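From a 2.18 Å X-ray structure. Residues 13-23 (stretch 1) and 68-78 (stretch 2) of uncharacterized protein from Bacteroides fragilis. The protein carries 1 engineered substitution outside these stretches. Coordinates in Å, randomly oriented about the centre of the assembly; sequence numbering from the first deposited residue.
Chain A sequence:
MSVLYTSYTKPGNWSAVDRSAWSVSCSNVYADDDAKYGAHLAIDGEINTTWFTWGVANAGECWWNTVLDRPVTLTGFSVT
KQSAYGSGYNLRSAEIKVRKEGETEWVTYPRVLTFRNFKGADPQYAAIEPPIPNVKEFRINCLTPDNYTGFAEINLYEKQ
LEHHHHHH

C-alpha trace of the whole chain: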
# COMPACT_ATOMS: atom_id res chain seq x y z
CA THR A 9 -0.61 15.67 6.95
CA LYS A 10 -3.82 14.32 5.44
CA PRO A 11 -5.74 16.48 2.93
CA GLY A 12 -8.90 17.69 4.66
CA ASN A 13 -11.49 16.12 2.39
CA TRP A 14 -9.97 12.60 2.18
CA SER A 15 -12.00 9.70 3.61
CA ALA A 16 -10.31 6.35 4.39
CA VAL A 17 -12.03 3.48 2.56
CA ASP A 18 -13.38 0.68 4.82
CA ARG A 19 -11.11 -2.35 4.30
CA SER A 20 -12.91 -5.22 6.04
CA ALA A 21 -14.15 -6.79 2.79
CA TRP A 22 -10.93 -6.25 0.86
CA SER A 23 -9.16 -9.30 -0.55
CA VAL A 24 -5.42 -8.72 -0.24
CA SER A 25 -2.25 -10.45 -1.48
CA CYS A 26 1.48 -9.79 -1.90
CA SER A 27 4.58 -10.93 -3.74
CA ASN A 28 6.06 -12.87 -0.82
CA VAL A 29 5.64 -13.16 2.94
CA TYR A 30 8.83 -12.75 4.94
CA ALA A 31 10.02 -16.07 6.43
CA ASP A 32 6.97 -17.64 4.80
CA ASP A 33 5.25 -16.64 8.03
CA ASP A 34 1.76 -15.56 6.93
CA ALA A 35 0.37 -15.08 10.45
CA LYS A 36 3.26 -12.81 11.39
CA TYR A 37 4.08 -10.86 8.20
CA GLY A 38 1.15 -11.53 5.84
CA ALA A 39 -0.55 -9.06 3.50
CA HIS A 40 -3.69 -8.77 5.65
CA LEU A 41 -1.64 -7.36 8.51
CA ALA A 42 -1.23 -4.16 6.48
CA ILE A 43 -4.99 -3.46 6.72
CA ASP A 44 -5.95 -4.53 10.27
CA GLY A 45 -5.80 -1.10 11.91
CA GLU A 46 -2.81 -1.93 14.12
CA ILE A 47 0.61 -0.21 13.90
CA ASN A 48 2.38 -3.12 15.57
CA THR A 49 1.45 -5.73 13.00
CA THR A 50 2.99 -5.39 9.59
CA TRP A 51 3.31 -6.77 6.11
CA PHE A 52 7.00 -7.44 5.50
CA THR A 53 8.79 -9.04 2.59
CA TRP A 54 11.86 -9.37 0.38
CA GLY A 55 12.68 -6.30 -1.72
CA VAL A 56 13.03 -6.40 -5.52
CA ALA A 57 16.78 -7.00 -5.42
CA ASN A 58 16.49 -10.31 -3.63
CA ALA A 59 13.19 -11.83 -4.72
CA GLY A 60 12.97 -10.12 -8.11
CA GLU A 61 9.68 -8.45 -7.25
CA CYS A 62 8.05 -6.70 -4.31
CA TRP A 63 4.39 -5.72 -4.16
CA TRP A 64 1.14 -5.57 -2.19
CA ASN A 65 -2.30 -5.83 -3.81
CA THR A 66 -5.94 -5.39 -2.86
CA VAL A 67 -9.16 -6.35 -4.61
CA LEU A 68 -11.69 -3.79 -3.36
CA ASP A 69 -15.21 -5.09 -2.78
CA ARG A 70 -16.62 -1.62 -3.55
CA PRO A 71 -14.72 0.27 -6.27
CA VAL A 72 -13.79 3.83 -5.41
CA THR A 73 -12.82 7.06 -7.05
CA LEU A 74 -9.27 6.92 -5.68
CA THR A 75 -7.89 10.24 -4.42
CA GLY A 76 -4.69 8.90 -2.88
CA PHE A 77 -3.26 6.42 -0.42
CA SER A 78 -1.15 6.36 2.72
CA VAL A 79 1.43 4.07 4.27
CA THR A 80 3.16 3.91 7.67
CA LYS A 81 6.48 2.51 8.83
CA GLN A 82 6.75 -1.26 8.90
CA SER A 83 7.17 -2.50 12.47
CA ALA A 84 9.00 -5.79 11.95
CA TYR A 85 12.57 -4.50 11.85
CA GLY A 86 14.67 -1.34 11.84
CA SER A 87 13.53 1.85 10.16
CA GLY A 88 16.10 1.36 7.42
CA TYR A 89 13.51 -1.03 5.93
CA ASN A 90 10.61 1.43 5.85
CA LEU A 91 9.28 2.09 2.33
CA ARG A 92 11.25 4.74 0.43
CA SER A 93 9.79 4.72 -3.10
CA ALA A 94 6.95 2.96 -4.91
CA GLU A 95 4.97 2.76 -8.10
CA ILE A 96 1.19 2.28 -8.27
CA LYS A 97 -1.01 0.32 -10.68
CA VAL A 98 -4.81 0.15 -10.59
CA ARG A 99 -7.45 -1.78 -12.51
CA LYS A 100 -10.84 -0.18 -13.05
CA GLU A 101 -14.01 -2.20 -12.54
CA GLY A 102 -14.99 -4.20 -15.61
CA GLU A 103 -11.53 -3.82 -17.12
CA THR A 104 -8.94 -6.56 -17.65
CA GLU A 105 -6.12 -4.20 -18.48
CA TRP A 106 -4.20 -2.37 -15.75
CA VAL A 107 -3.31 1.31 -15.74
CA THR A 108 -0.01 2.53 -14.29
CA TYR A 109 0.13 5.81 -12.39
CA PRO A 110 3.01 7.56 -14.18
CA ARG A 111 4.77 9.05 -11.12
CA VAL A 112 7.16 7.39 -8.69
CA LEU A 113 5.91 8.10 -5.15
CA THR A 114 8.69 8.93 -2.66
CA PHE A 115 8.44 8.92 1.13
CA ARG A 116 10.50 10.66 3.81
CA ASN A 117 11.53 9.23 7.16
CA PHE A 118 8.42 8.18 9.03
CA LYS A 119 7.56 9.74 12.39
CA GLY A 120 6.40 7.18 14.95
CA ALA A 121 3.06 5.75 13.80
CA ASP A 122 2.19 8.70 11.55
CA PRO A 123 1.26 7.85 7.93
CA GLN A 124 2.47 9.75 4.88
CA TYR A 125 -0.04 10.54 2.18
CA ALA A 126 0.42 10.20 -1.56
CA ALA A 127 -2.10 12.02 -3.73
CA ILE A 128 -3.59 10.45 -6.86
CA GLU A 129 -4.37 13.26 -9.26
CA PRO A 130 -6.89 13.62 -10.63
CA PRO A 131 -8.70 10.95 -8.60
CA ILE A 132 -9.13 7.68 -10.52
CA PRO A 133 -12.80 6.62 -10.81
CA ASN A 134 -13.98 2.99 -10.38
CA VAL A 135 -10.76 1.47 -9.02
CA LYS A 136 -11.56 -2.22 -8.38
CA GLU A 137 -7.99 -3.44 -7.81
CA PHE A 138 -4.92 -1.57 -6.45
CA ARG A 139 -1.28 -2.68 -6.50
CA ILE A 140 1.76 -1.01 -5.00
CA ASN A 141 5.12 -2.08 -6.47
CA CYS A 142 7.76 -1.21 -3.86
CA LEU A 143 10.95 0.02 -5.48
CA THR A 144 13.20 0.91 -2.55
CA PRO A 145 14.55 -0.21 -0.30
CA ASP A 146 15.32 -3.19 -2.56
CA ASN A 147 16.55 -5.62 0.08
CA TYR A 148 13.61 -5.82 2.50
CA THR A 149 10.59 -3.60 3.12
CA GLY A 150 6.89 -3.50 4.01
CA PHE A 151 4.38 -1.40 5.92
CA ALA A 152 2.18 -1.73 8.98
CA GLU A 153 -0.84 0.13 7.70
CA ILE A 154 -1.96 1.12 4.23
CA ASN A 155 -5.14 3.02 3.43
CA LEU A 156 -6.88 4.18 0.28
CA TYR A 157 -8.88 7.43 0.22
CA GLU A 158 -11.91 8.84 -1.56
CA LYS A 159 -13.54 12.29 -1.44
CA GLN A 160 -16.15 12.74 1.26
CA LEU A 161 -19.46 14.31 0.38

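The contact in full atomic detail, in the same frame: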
# COMPACT_ATOMS: atom_id res chain seq x y z
N ASN A 13 -10.32 16.78 2.94
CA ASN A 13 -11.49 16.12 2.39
C ASN A 13 -11.34 14.64 2.00
O ASN A 13 -12.22 14.08 1.34
CB ASN A 13 -12.01 16.93 1.20
CG ASN A 13 -11.02 17.01 0.06
OD1 ASN A 13 -9.81 17.00 0.27
ND2 ASN A 13 -11.53 17.11 -1.17
N TRP A 14 -10.22 14.02 2.42
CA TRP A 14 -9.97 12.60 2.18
C TRP A 14 -10.69 11.71 3.20
O TRP A 14 -10.61 11.94 4.41
CB TRP A 14 -8.47 12.31 2.25
CG TRP A 14 -7.68 12.73 1.04
CD1 TRP A 14 -8.02 13.69 0.14
CD2 TRP A 14 -6.40 12.21 0.63
NE1 TRP A 14 -7.04 13.81 -0.82
CE2 TRP A 14 -6.04 12.92 -0.54
CE3 TRP A 14 -5.54 11.24 1.13
CZ2 TRP A 14 -4.85 12.66 -1.22
CZ3 TRP A 14 -4.37 10.98 0.46
CH2 TRP A 14 -4.03 11.69 -0.70
N SER A 15 -11.36 10.66 2.72
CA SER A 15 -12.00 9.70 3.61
C SER A 15 -11.40 8.30 3.40
O SER A 15 -11.43 7.78 2.30
CB SER A 15 -13.50 9.65 3.33
OG SER A 15 -14.18 9.06 4.41
N ALA A 16 -10.85 7.71 4.46
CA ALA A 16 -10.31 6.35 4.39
C ALA A 16 -11.40 5.36 3.97
O ALA A 16 -12.51 5.39 4.50
CB ALA A 16 -9.72 5.94 5.72
N VAL A 17 -11.08 4.48 3.03
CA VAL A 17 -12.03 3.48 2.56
C VAL A 17 -12.04 2.27 3.51
O VAL A 17 -10.99 1.73 3.84
CB VAL A 17 -11.67 3.01 1.13
CG1 VAL A 17 -12.53 1.84 0.67
CG2 VAL A 17 -11.74 4.18 0.14
N ASP A 18 -13.23 1.86 3.96
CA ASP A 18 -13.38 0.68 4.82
C ASP A 18 -12.77 -0.55 4.14
O ASP A 18 -13.02 -0.79 2.96
CB ASP A 18 -14.86 0.42 5.15
CG ASP A 18 -15.13 -1.02 5.59
OD1 ASP A 18 -14.34 -1.56 6.39
OD2 ASP A 18 -16.13 -1.62 5.14
N ARG A 19 -11.96 -1.31 4.88
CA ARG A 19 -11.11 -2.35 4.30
C ARG A 19 -11.55 -3.78 4.61
O ARG A 19 -11.01 -4.75 4.07
CB ARG A 19 -9.65 -2.15 4.77
CG ARG A 19 -9.03 -0.80 4.36
CD ARG A 19 -7.71 -0.53 5.08
NE ARG A 19 -7.89 -0.41 6.52
CZ ARG A 19 -6.91 -0.16 7.39
NH1 ARG A 19 -5.65 0.00 6.98
NH2 ARG A 19 -7.19 -0.09 8.69
N SER A 20 -12.55 -3.92 5.48
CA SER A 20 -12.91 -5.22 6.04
C SER A 20 -13.35 -6.26 5.01
O SER A 20 -13.36 -7.45 5.31
CB SER A 20 -14.01 -5.06 7.10
OG SER A 20 -15.20 -4.60 6.49
N ALA A 21 -13.74 -5.83 3.81
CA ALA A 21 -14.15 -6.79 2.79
C ALA A 21 -13.15 -6.85 1.64
O ALA A 21 -13.37 -7.52 0.64
CB ALA A 21 -15.57 -6.48 2.27
N TRP A 22 -12.04 -6.13 1.79
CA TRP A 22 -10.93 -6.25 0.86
C TRP A 22 -10.36 -7.67 0.81
O TRP A 22 -10.38 -8.42 1.79
CB TRP A 22 -9.82 -5.27 1.23
CG TRP A 22 -10.16 -3.87 0.91
CD1 TRP A 22 -11.37 -3.37 0.48
CD2 TRP A 22 -9.27 -2.75 0.99
NE1 TRP A 22 -11.28 -2.01 0.29
CE2 TRP A 22 -10.01 -1.60 0.60
CE3 TRP A 22 -7.92 -2.60 1.35
CZ2 TRP A 22 -9.43 -0.34 0.55
CZ3 TRP A 22 -7.37 -1.35 1.32
CH2 TRP A 22 -8.12 -0.23 0.92
N SER A 23 -9.84 -8.02 -0.36
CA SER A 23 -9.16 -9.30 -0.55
C SER A 23 -7.72 -8.97 -0.96
O SER A 23 -7.48 -8.47 -2.05
CB SER A 23 -9.88 -10.12 -1.63
OG SER A 23 -9.27 -11.38 -1.84
N LEU A 68 -10.68 -4.50 -4.13
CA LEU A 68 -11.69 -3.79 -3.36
C LEU A 68 -13.03 -4.45 -3.59
O LEU A 68 -13.31 -4.88 -4.70
CB LEU A 68 -11.74 -2.31 -3.77
CG LEU A 68 -10.50 -1.45 -3.43
CD1 LEU A 68 -9.27 -1.85 -4.24
CD2 LEU A 68 -10.78 0.05 -3.60
N ASP A 69 -13.86 -4.56 -2.56
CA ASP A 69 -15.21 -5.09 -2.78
C ASP A 69 -16.11 -4.01 -3.38
O ASP A 69 -16.98 -4.30 -4.20
CB ASP A 69 -15.83 -5.59 -1.47
CG ASP A 69 -15.86 -4.52 -0.40
OD1 ASP A 69 -14.77 -4.07 0.04
OD2 ASP A 69 -16.96 -4.13 0.02
N ARG A 70 -15.91 -2.76 -2.97
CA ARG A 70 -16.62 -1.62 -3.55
C ARG A 70 -15.61 -0.69 -4.21
O ARG A 70 -14.80 -0.05 -3.54
CB ARG A 70 -17.38 -0.85 -2.47
CG ARG A 70 -17.87 0.54 -2.92
CD ARG A 70 -18.57 1.33 -1.78
NE ARG A 70 -17.64 1.77 -0.74
CZ ARG A 70 -16.92 2.89 -0.80
NH1 ARG A 70 -17.00 3.69 -1.85
NH2 ARG A 70 -16.11 3.21 0.19
N PRO A 71 -15.64 -0.62 -5.54
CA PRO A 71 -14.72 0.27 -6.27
C PRO A 71 -14.86 1.72 -5.83
O PRO A 71 -15.96 2.18 -5.47
CB PRO A 71 -15.14 0.13 -7.73
CG PRO A 71 -16.05 -1.04 -7.80
CD PRO A 71 -16.44 -1.49 -6.43
N VAL A 72 -13.75 2.45 -5.85
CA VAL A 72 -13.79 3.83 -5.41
C VAL A 72 -13.14 4.77 -6.42
O VAL A 72 -12.30 4.36 -7.23
CB VAL A 72 -13.11 4.04 -4.04
CG1 VAL A 72 -13.55 2.97 -3.03
CG2 VAL A 72 -11.59 4.05 -4.19
N THR A 73 -13.53 6.03 -6.34
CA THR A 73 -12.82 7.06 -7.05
C THR A 73 -11.61 7.42 -6.18
O THR A 73 -11.74 8.14 -5.20
CB THR A 73 -13.75 8.24 -7.34
OG1 THR A 73 -14.78 7.77 -8.22
CG2 THR A 73 -12.99 9.39 -8.00
N LEU A 74 -10.45 6.88 -6.55
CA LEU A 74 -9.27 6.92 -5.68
C LEU A 74 -8.57 8.28 -5.69
O LEU A 74 -8.06 8.71 -6.72
CB LEU A 74 -8.28 5.85 -6.13
CG LEU A 74 -6.99 5.72 -5.34
CD1 LEU A 74 -7.33 5.46 -3.87
CD2 LEU A 74 -6.12 4.60 -5.91
N THR A 75 -8.52 8.93 -4.52
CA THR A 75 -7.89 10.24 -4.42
C THR A 75 -6.44 10.18 -3.91
O THR A 75 -5.68 11.13 -4.05
CB THR A 75 -8.72 11.23 -3.55
OG1 THR A 75 -8.16 12.55 -3.67
CG2 THR A 75 -8.72 10.82 -2.08
N GLY A 76 -6.06 9.06 -3.33
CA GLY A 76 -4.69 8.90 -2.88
C GLY A 76 -4.59 7.70 -1.97
O GLY A 76 -5.57 6.97 -1.80
N PHE A 77 -3.41 7.48 -1.40
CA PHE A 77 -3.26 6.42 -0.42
C PHE A 77 -2.25 6.87 0.63
O PHE A 77 -1.62 7.93 0.51
CB PHE A 77 -2.80 5.13 -1.10
CG PHE A 77 -1.40 5.18 -1.61
CD1 PHE A 77 -1.12 5.78 -2.83
CD2 PHE A 77 -0.37 4.64 -0.87
CE1 PHE A 77 0.19 5.84 -3.30
CE2 PHE A 77 0.94 4.70 -1.32
CZ PHE A 77 1.22 5.30 -2.55
N SER A 78 -2.10 6.06 1.67
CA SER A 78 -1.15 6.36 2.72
C SER A 78 -0.55 5.09 3.26
O SER A 78 -1.21 4.04 3.31
CB SER A 78 -1.83 7.11 3.87
OG SER A 78 -2.64 6.22 4.62
O HOH W 1 -14.25 -3.32 2.67
O HOH W 2 -15.66 3.18 3.37
O HOH W 3 -13.94 -1.10 -1.11

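Two segments distant in sequence can pack firmly without sharing one direct hydrogen bond, provided that aromatic and aliphatic side chains fill the interior and water carries the polar links. Residues 13-23 and 68-78 illustrate the principle. The axes of strands 14-16 and 71-78 differ in direction by 75° and come no closer than 8.2 Å, so side chains rather than backbone pairing span the gap, burying 512 Å² in all.

Aromatic packing dominates one end. The indole of Trp 14, with chi1 in the m well, reaches across to Thr 75 and Gly 76. The methyl CG2 of Thr 75 lies 3.6 Å from the centroid of the five-membered ring of Trp 14 and only 4° off the ring normal, a nearly ideal CH-pi contact. Threonine suits the site because it offers this methyl to the ring face while its hydroxyl is satisfied elsewhere in the structure; although Trp 14 NE1 lies 3.3 Å from Thr 75 OG1, the angle is too poor for a hydrogen bond. Beyond it, Trp 14 CH2 approaches Gly 76 CA to 3.6 Å. A beta carbon on Gly 76 would point toward the indole and fall 2.1 Å from Trp 14 CH2, and the backbone angles, phi 167° and psi -175°, independently call for glycine.

Aliphatic contacts continue the packing. Val 17 and Val 72, both buried, point toward the opposing stretch and meet at 3.8 Å between Val 17 CG2 and Val 72 CG1. These compact branched side chains fill the space without polar groups that would need partners. Farther along, Trp 22 NE1 sits 3.8 Å from Leu 68 CG, packing the indole against a buried leucine.

At the more exposed end, polar groups are joined through water. A type I turn from Arg 19 to Trp 22, closed by the 2.9 Å hydrogen bond from Trp 22 N to Arg 19 O, brings Ala 21 CB within 3.3 Å of Asp 69 CG; the small methyl fits closely beside the carboxylate. Asp 69 OD1 also lies at the edge of the Trp 22 ring, 3.5 Å from CD1 of that residue. Water 1 accepts from Ala 21 N and donates to Asp 18 O and Asp 69 OD1, each at 2.8 Å from its oxygen, tying the turn to the aspartate. Water 3 accepts from Trp 22 NE1 at 3.1 Å and from Arg 70 N at 3.2 Å, so the indole nitrogen is satisfied despite its apolar neighbour.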